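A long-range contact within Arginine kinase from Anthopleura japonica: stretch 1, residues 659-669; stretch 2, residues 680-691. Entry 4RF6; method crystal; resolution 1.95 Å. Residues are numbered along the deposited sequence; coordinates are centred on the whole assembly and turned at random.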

ATOM      1  N   CYS A 659      18.171  22.567  35.883  1.00 28.12           N
ATOM      2  CA  CYS A 659      18.080  21.830  34.625  1.00 28.74           C
ATOM      3  C   CYS A 659      19.240  20.858  34.455  1.00 26.81           C
ATOM      4  O   CYS A 659      19.070  19.767  33.900  1.00 27.86           O
ATOM      5  CB  CYS A 659      18.028  22.793  33.439  1.00 30.78           C
ATOM      6  SG  CYS A 659      16.502  23.742  33.354  1.00 39.58           S
ATOM      7  N   ASP A 660      20.415  21.253  34.937  1.00 25.11           N
ATOM      8  CA  ASP A 660      21.604  20.411  34.814  1.00 29.20           C
ATOM      9  C   ASP A 660      21.593  19.236  35.795  1.00 26.60           C
ATOM     10  O   ASP A 660      21.930  18.113  35.424  1.00 21.14           O
ATOM     11  CB  ASP A 660      22.886  21.238  34.980  1.00 31.90           C
ATOM     12  CG  ASP A 660      23.184  22.110  33.770  1.00 36.71           C
ATOM     13  OD1 ASP A 660      22.592  21.870  32.696  1.00 36.08           O
ATOM     14  OD2 ASP A 660      24.015  23.037  33.898  1.00 39.90           O
ATOM     15  N   GLU A 661      21.211  19.490  37.044  1.00 26.35           N
ATOM     16  CA  GLU A 661      21.152  18.416  38.030  1.00 25.16           C
ATOM     17  C   GLU A 661      20.132  17.352  37.619  1.00 22.63           C
ATOM     18  O   GLU A 661      20.387  16.148  37.736  1.00 23.91           O
ATOM     19  CB  GLU A 661      20.814  18.953  39.425  1.00 23.86           C
ATOM     20  CG  GLU A 661      20.448  17.848  40.410  1.00 27.12           C
ATOM     21  CD  GLU A 661      20.479  18.286  41.866  1.00 32.65           C
ATOM     22  OE1 GLU A 661      20.381  19.503  42.138  1.00 33.23           O
ATOM     23  OE2 GLU A 661      20.601  17.397  42.739  1.00 31.69           O
ATOM     24  N   PHE A 662      18.982  17.799  37.122  1.00 19.34           N
ATOM     25  CA  PHE A 662      17.885  16.878  36.835  1.00 20.26           C
ATOM     26  C   PHE A 662      17.754  16.483  35.367  1.00 20.66           C
ATOM     27  O   PHE A 662      16.791  15.811  34.978  1.00 20.98           O
ATOM     28  CB  PHE A 662      16.573  17.431  37.399  1.00 19.98           C
ATOM     29  CG  PHE A 662      16.571  17.522  38.892  1.00 22.81           C
ATOM     30  CD1 PHE A 662      16.483  16.369  39.660  1.00 22.90           C
ATOM     31  CD2 PHE A 662      16.702  18.746  39.532  1.00 22.44           C
ATOM     32  CE1 PHE A 662      16.501  16.438  41.042  1.00 23.20           C
ATOM     33  CE2 PHE A 662      16.721  18.820  40.914  1.00 24.69           C
ATOM     34  CZ  PHE A 662      16.622  17.661  41.667  1.00 24.41           C
ATOM     35  N   HIS A 663      18.738  16.890  34.569  1.00 18.90           N
ATOM     36  CA  HIS A 663      18.839  16.488  33.170  1.00 18.81           C
ATOM     37  C   HIS A 663      17.577  16.811  32.381  1.00 21.62           C
ATOM     38  O   HIS A 663      17.107  15.998  31.581  1.00 22.66           O
ATOM     39  CB  HIS A 663      19.187  14.998  33.064  1.00 19.02           C
ATOM     40  CG  HIS A 663      20.286  14.572  33.988  1.00 22.67           C
ATOM     41  ND1 HIS A 663      21.490  15.239  34.062  1.00 23.43           N
ATOM     42  CD2 HIS A 663      20.359  13.557  34.880  1.00 28.26           C
ATOM     43  CE1 HIS A 663      22.258  14.653  34.965  1.00 25.79           C
ATOM     44  NE2 HIS A 663      21.596  13.630  35.474  1.00 28.83           N
ATOM     45  N   ILE A 664      17.037  18.002  32.626  1.00 22.23           N
ATOM     46  CA  ILE A 664      15.884  18.504  31.890  1.00 23.50           C
ATOM     47  C   ILE A 664      16.268  19.771  31.124  1.00 26.04           C
ATOM     48  O   ILE A 664      17.303  20.385  31.405  1.00 26.02           O
ATOM     49  CB  ILE A 664      14.683  18.764  32.822  1.00 21.67           C
ATOM     50  CG1 ILE A 664      15.065  19.715  33.960  1.00 23.22           C
ATOM     51  CG2 ILE A 664      14.170  17.450  33.408  1.00 19.70           C
ATOM     52  CD1 ILE A 664      13.913  20.003  34.921  1.00 22.45           C
ATOM     53  N   GLN A 665      15.448  20.139  30.142  1.00 24.07           N
ATOM     54  CA  GLN A 665      15.698  21.318  29.322  1.00 28.36           C
ATOM     55  C   GLN A 665      14.366  22.011  29.078  1.00 30.19           C
ATOM     56  O   GLN A 665      13.325  21.357  28.969  1.00 30.87           O
ATOM     57  CB  GLN A 665      16.335  20.920  27.987  1.00 28.66           C
ATOM     58  CG  GLN A 665      15.446  20.010  27.148  1.00 31.25           C
ATOM     59  CD  GLN A 665      16.111  19.541  25.871  1.00 38.80           C
ATOM     60  OE1 GLN A 665      17.076  20.146  25.395  1.00 41.88           O
ATOM     61  NE2 GLN A 665      15.594  18.450  25.304  1.00 37.15           N
ATOM     62  N   ALA A 666      14.384  23.336  29.002  1.00 34.83           N
ATOM     63  CA  ALA A 666      13.144  24.077  28.819  1.00 39.65           C
ATOM     64  C   ALA A 666      13.138  24.759  27.463  1.00 45.07           C
ATOM     65  O   ALA A 666      14.110  25.420  27.098  1.00 48.26           O
ATOM     66  CB  ALA A 666      12.963  25.098  29.928  1.00 40.35           C
ATOM     67  N   ARG A 667      12.052  24.594  26.714  1.00 47.58           N
ATOM     68  CA  ARG A 667      11.896  25.292  25.439  1.00 52.21           C
ATOM     69  C   ARG A 667      10.515  25.948  25.345  1.00 52.51           C
ATOM     70  O   ARG A 667       9.549  25.477  25.950  1.00 50.26           O
ATOM     71  CB  ARG A 667      12.179  24.355  24.258  1.00 55.67           C
ATOM     72  CG  ARG A 667      13.557  23.704  24.338  1.00 60.62           C
ATOM     73  CD  ARG A 667      14.119  23.298  22.982  1.00 65.90           C
ATOM     74  NE  ARG A 667      15.573  23.463  22.941  1.00 70.00           N
ATOM     75  CZ  ARG A 667      16.391  22.778  22.147  1.00 72.82           C
ATOM     76  NH1 ARG A 667      15.905  21.858  21.322  1.00 72.73           N
ATOM     77  NH2 ARG A 667      17.698  23.005  22.181  1.00 73.73           N
ATOM     78  N   GLY A 668      10.428  27.040  24.591  1.00 56.31           N
ATOM     79  CA  GLY A 668       9.263  27.907  24.653  1.00 57.98           C
ATOM     80  C   GLY A 668       8.097  27.580  23.741  1.00 59.05           C
ATOM     81  O   GLY A 668       8.257  26.933  22.706  1.00 57.76           O
ATOM     82  N   ILE A 669       6.912  28.034  24.142  1.00 63.15           N
ATOM     83  CA  ILE A 669       5.714  27.926  23.318  1.00 65.35           C
ATOM     84  C   ILE A 669       4.995  29.271  23.264  1.00 69.07           C
ATOM     85  O   ILE A 669       5.627  30.327  23.328  1.00 71.06           O
ATOM     86  CB  ILE A 669       4.744  26.852  23.846  1.00 62.93           C
ATOM     87  CG1 ILE A 669       5.454  25.506  23.986  1.00 59.89           C
ATOM     88  CG2 ILE A 669       3.533  26.724  22.928  1.00 63.49           C
ATOM     89  CD1 ILE A 669       4.667  24.478  24.762  1.00 58.18           C
TER
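Stretch 2 (680-691) DAGVFDISNRRR

The apolar centre of the contact gathers on the sheet face that carries A666, F684 and I686. The methyl of A666 lies against larger side chains: its CB is 4.1 Å from I686 CD1 and 4.4 Å from F684 CD1. I664 CD1 reaches I686 CG2 at 3.9 Å, a contact of branched aliphatic chains suited to a buried place. G668, paired with F684, has no side chain to add, and their CA atoms come within 4.4 Å.

Stretch 1 leaves its helix, passes H663 at positive phi and enters strand 664-668. The strand of stretch 2 that ends at N688 runs antiparallel to it, at 149° between N-to-C directions, and the axes approach to 4.2 Å. These paired segments have extended phi and psi and are joined by reciprocal hydrogen bonds. Q665 N donates to S687 O and S687 N to Q665 O, each at 2.9 Å; R667 N donates to D685 O at 2.7 Å, while D685 N to R667 O is very short, 2.4 Å. Between these pairs the CA atoms of A666 and I686 stand 4.4 Å apart. Beyond the last bridge pair, G668-F684, I669 N donates to V683 O at 2.9 Å, and I669 CD1 meets V683 CG1 at 4.0 Å.

The other face is more polar: the amide of Q665 can reach the hydroxyl of S687, NE2 making a weak hydrogen bond to OG at 3.4 Å. Past the strand, R689 N donates to H663 O at 2.8 Å. The side chain of R689 reaches across to stretch 1, its CG 3.8 Å from Q665 CB. R689 NE donates a hydrogen bond to water 2, whose O also lies 2.7 Å from I664 O. Length and charge let R689 NH2 form a long salt bridge with D660 OD1, 3.7 Å. The guanidinium of R690 and the H663 ring, both planar, stack flat, centres 3.6 Å apart and planes at 10°.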

ATOM      1  N   ASP A 680      -1.797  29.565  26.872  1.00 71.91           N
ATOM      2  CA  ASP A 680      -0.925  30.365  26.020  1.00 72.34           C
ATOM      3  C   ASP A 680      -0.302  31.501  26.822  1.00 69.31           C
ATOM      4  O   ASP A 680      -1.020  32.287  27.445  1.00 72.68           O
ATOM      5  CB  ASP A 680      -1.710  30.944  24.839  1.00 76.78           C
ATOM      6  CG  ASP A 680      -2.605  29.918  24.164  1.00 79.20           C
ATOM      7  OD1 ASP A 680      -2.217  28.731  24.086  1.00 79.01           O
ATOM      8  OD2 ASP A 680      -3.701  30.308  23.708  1.00 80.46           O
ATOM      9  N   ALA A 681       1.027  31.594  26.785  1.00 63.53           N
ATOM     10  CA  ALA A 681       1.762  32.551  27.610  1.00 59.17           C
ATOM     11  C   ALA A 681       3.259  32.442  27.388  1.00 53.55           C
ATOM     12  O   ALA A 681       3.739  32.184  26.281  1.00 56.29           O
ATOM     13  CB  ALA A 681       1.468  32.289  29.076  1.00 58.94           C
ATOM     14  N   GLY A 682       3.993  32.649  28.471  1.00 48.05           N
ATOM     15  CA  GLY A 682       5.341  32.147  28.570  1.00 46.62           C
ATOM     16  C   GLY A 682       5.172  30.738  29.099  1.00 45.33           C
ATOM     17  O   GLY A 682       5.584  30.429  30.214  1.00 45.05           O
ATOM     18  N   VAL A 683       4.497  29.900  28.317  1.00 44.00           N
ATOM     19  CA  VAL A 683       4.434  28.480  28.620  1.00 40.47           C
ATOM     20  C   VAL A 683       5.724  27.892  28.089  1.00 35.85           C
ATOM     21  O   VAL A 683       6.106  28.144  26.941  1.00 31.03           O
ATOM     22  CB  VAL A 683       3.231  27.784  27.957  1.00 43.01           C
ATOM     23  CG1 VAL A 683       3.333  26.279  28.125  1.00 43.94           C
ATOM     24  CG2 VAL A 683       1.921  28.294  28.550  1.00 45.00           C
ATOM     25  N   PHE A 684       6.409  27.135  28.935  1.00 36.17           N
ATOM     26  CA  PHE A 684       7.655  26.503  28.546  1.00 37.24           C
ATOM     27  C   PHE A 684       7.420  25.004  28.448  1.00 35.52           C
ATOM     28  O   PHE A 684       6.680  24.429  29.254  1.00 35.47           O
ATOM     29  CB  PHE A 684       8.753  26.788  29.575  1.00 40.57           C
ATOM     30  CG  PHE A 684       9.156  28.240  29.668  1.00 46.86           C
ATOM     31  CD1 PHE A 684      10.416  28.644  29.253  1.00 49.16           C
ATOM     32  CD2 PHE A 684       8.290  29.195  30.187  1.00 49.69           C
ATOM     33  CE1 PHE A 684      10.804  29.971  29.340  1.00 51.61           C
ATOM     34  CE2 PHE A 684       8.670  30.529  30.277  1.00 52.04           C
ATOM     35  CZ  PHE A 684       9.931  30.915  29.852  1.00 52.24           C
ATOM     36  N   ASP A 685       8.025  24.376  27.445  1.00 33.25           N
ATOM     37  CA  ASP A 685       8.055  22.925  27.385  1.00 33.69           C
ATOM     38  C   ASP A 685       9.264  22.454  28.171  1.00 29.91           C
ATOM     39  O   ASP A 685      10.401  22.729  27.786  1.00 29.16           O
ATOM     40  CB  ASP A 685       8.170  22.435  25.943  1.00 37.90           C
ATOM     41  CG  ASP A 685       8.195  20.917  25.846  1.00 43.16           C
ATOM     42  OD1 ASP A 685       9.228  20.309  26.198  1.00 44.53           O
ATOM     43  OD2 ASP A 685       7.183  20.332  25.410  1.00 47.02           O
ATOM     44  N   ILE A 686       9.019  21.755  29.275  1.00 24.57           N
ATOM     45  CA  ILE A 686      10.089  21.125  30.030  1.00 25.32           C
ATOM     46  C   ILE A 686      10.151  19.668  29.616  1.00 23.18           C
ATOM     47  O   ILE A 686       9.161  18.944  29.751  1.00 23.51           O
ATOM     48  CB  ILE A 686       9.818  21.174  31.537  1.00 26.53           C
ATOM     49  CG1 ILE A 686       9.301  22.553  31.935  1.00 32.94           C
ATOM     50  CG2 ILE A 686      11.076  20.767  32.325  1.00 21.73           C
ATOM     51  CD1 ILE A 686      10.336  23.434  32.592  1.00 37.03           C
ATOM     52  N   SER A 687      11.301  19.230  29.113  1.00 22.91           N
ATOM     53  CA  SER A 687      11.441  17.850  28.668  1.00 20.43           C
ATOM     54  C   SER A 687      12.728  17.211  29.178  1.00 20.01           C
ATOM     55  O   SER A 687      13.675  17.905  29.544  1.00 19.88           O
ATOM     56  CB  SER A 687      11.387  17.777  27.140  1.00 23.07           C
ATOM     57  OG  SER A 687      12.476  18.470  26.558  1.00 23.03           O
ATOM     58  N   ASN A 688      12.760  15.883  29.196  1.00 19.21           N
ATOM     59  CA  ASN A 688      13.951  15.160  29.625  1.00 19.21           C
ATOM     60  C   ASN A 688      15.054  15.235  28.568  1.00 19.97           C
ATOM     61  O   ASN A 688      14.774  15.217  27.367  1.00 20.10           O
ATOM     62  CB  ASN A 688      13.596  13.702  29.893  1.00 19.76           C
ATOM     63  CG  ASN A 688      13.103  12.996  28.645  1.00 22.83           C
ATOM     64  OD1 ASN A 688      12.020  13.304  28.128  1.00 20.70           O
ATOM     65  ND2 ASN A 688      13.899  12.062  28.140  1.00 22.25           N
ATOM     66  N   ARG A 689      16.306  15.306  29.013  1.00 20.93           N
ATOM     67  CA  ARG A 689      17.437  15.365  28.086  1.00 24.26           C
ATOM     68  C   ARG A 689      17.988  13.983  27.728  1.00 23.88           C
ATOM     69  O   ARG A 689      18.516  13.781  26.627  1.00 21.25           O
ATOM     70  CB  ARG A 689      18.557  16.241  28.656  1.00 29.18           C
ATOM     71  CG  ARG A 689      18.276  17.742  28.602  1.00 34.18           C
ATOM     72  CD  ARG A 689      19.445  18.487  27.970  1.00 40.04           C
ATOM     73  NE  ARG A 689      20.366  19.050  28.956  1.00 44.98           N
ATOM     74  CZ  ARG A 689      21.683  19.151  28.784  1.00 48.22           C
ATOM     75  NH1 ARG A 689      22.250  18.711  27.668  1.00 48.82           N
ATOM     76  NH2 ARG A 689      22.438  19.684  29.735  1.00 48.46           N
ATOM     77  N   ARG A 690      17.858  13.032  28.650  1.00 16.91           N
ATOM     78  CA  ARG A 690      18.489  11.721  28.480  1.00 20.34           C
ATOM     79  C   ARG A 690      17.487  10.587  28.295  1.00 18.22           C
ATOM     80  O   ARG A 690      16.341  10.668  28.758  1.00 19.92           O
ATOM     81  CB  ARG A 690      19.385  11.397  29.679  1.00 21.97           C
ATOM     82  CG  ARG A 690      20.471  12.418  29.981  1.00 24.49           C
ATOM     83  CD  ARG A 690      21.228  12.017  31.238  1.00 25.96           C
ATOM     84  NE  ARG A 690      22.455  12.787  31.449  1.00 28.32           N
ATOM     85  CZ  ARG A 690      23.326  12.551  32.428  1.00 28.07           C
ATOM     86  NH1 ARG A 690      23.108  11.563  33.288  1.00 26.81           N
ATOM     87  NH2 ARG A 690      24.418  13.298  32.544  1.00 25.55           N
ATOM     88  N   ARG A 691      17.941   9.525  27.629  1.00 13.25           N
ATOM     89  CA  ARG A 691      17.136   8.328  27.404  1.00 15.96           C
ATOM     90  C   ARG A 691      17.884   7.046  27.766  1.00 18.89           C
ATOM     91  O   ARG A 691      17.263   6.038  28.121  1.00 16.76           O
ATOM     92  CB  ARG A 691      16.659   8.269  25.950  1.00 14.72           C
ATOM     93  CG  ARG A 691      15.533   9.230  25.663  1.00 17.08           C
ATOM     94  CD  ARG A 691      15.308   9.397  24.180  1.00 22.55           C
ATOM     95  NE  ARG A 691      14.244  10.356  23.913  1.00 31.55           N
ATOM     96  CZ  ARG A 691      13.958  10.835  22.709  1.00 37.32           C
ATOM     97  NH1 ARG A 691      14.667  10.446  21.657  1.00 35.08           N
ATOM     98  NH2 ARG A 691      12.969  11.709  22.562  1.00 38.99           N
TER
HETATM   99  O   HOH W   1      16.741  13.092  31.188  1.00 15.82           O
HETATM  100  O   HOH W   2      19.995  20.215  31.105  1.00 45.36           O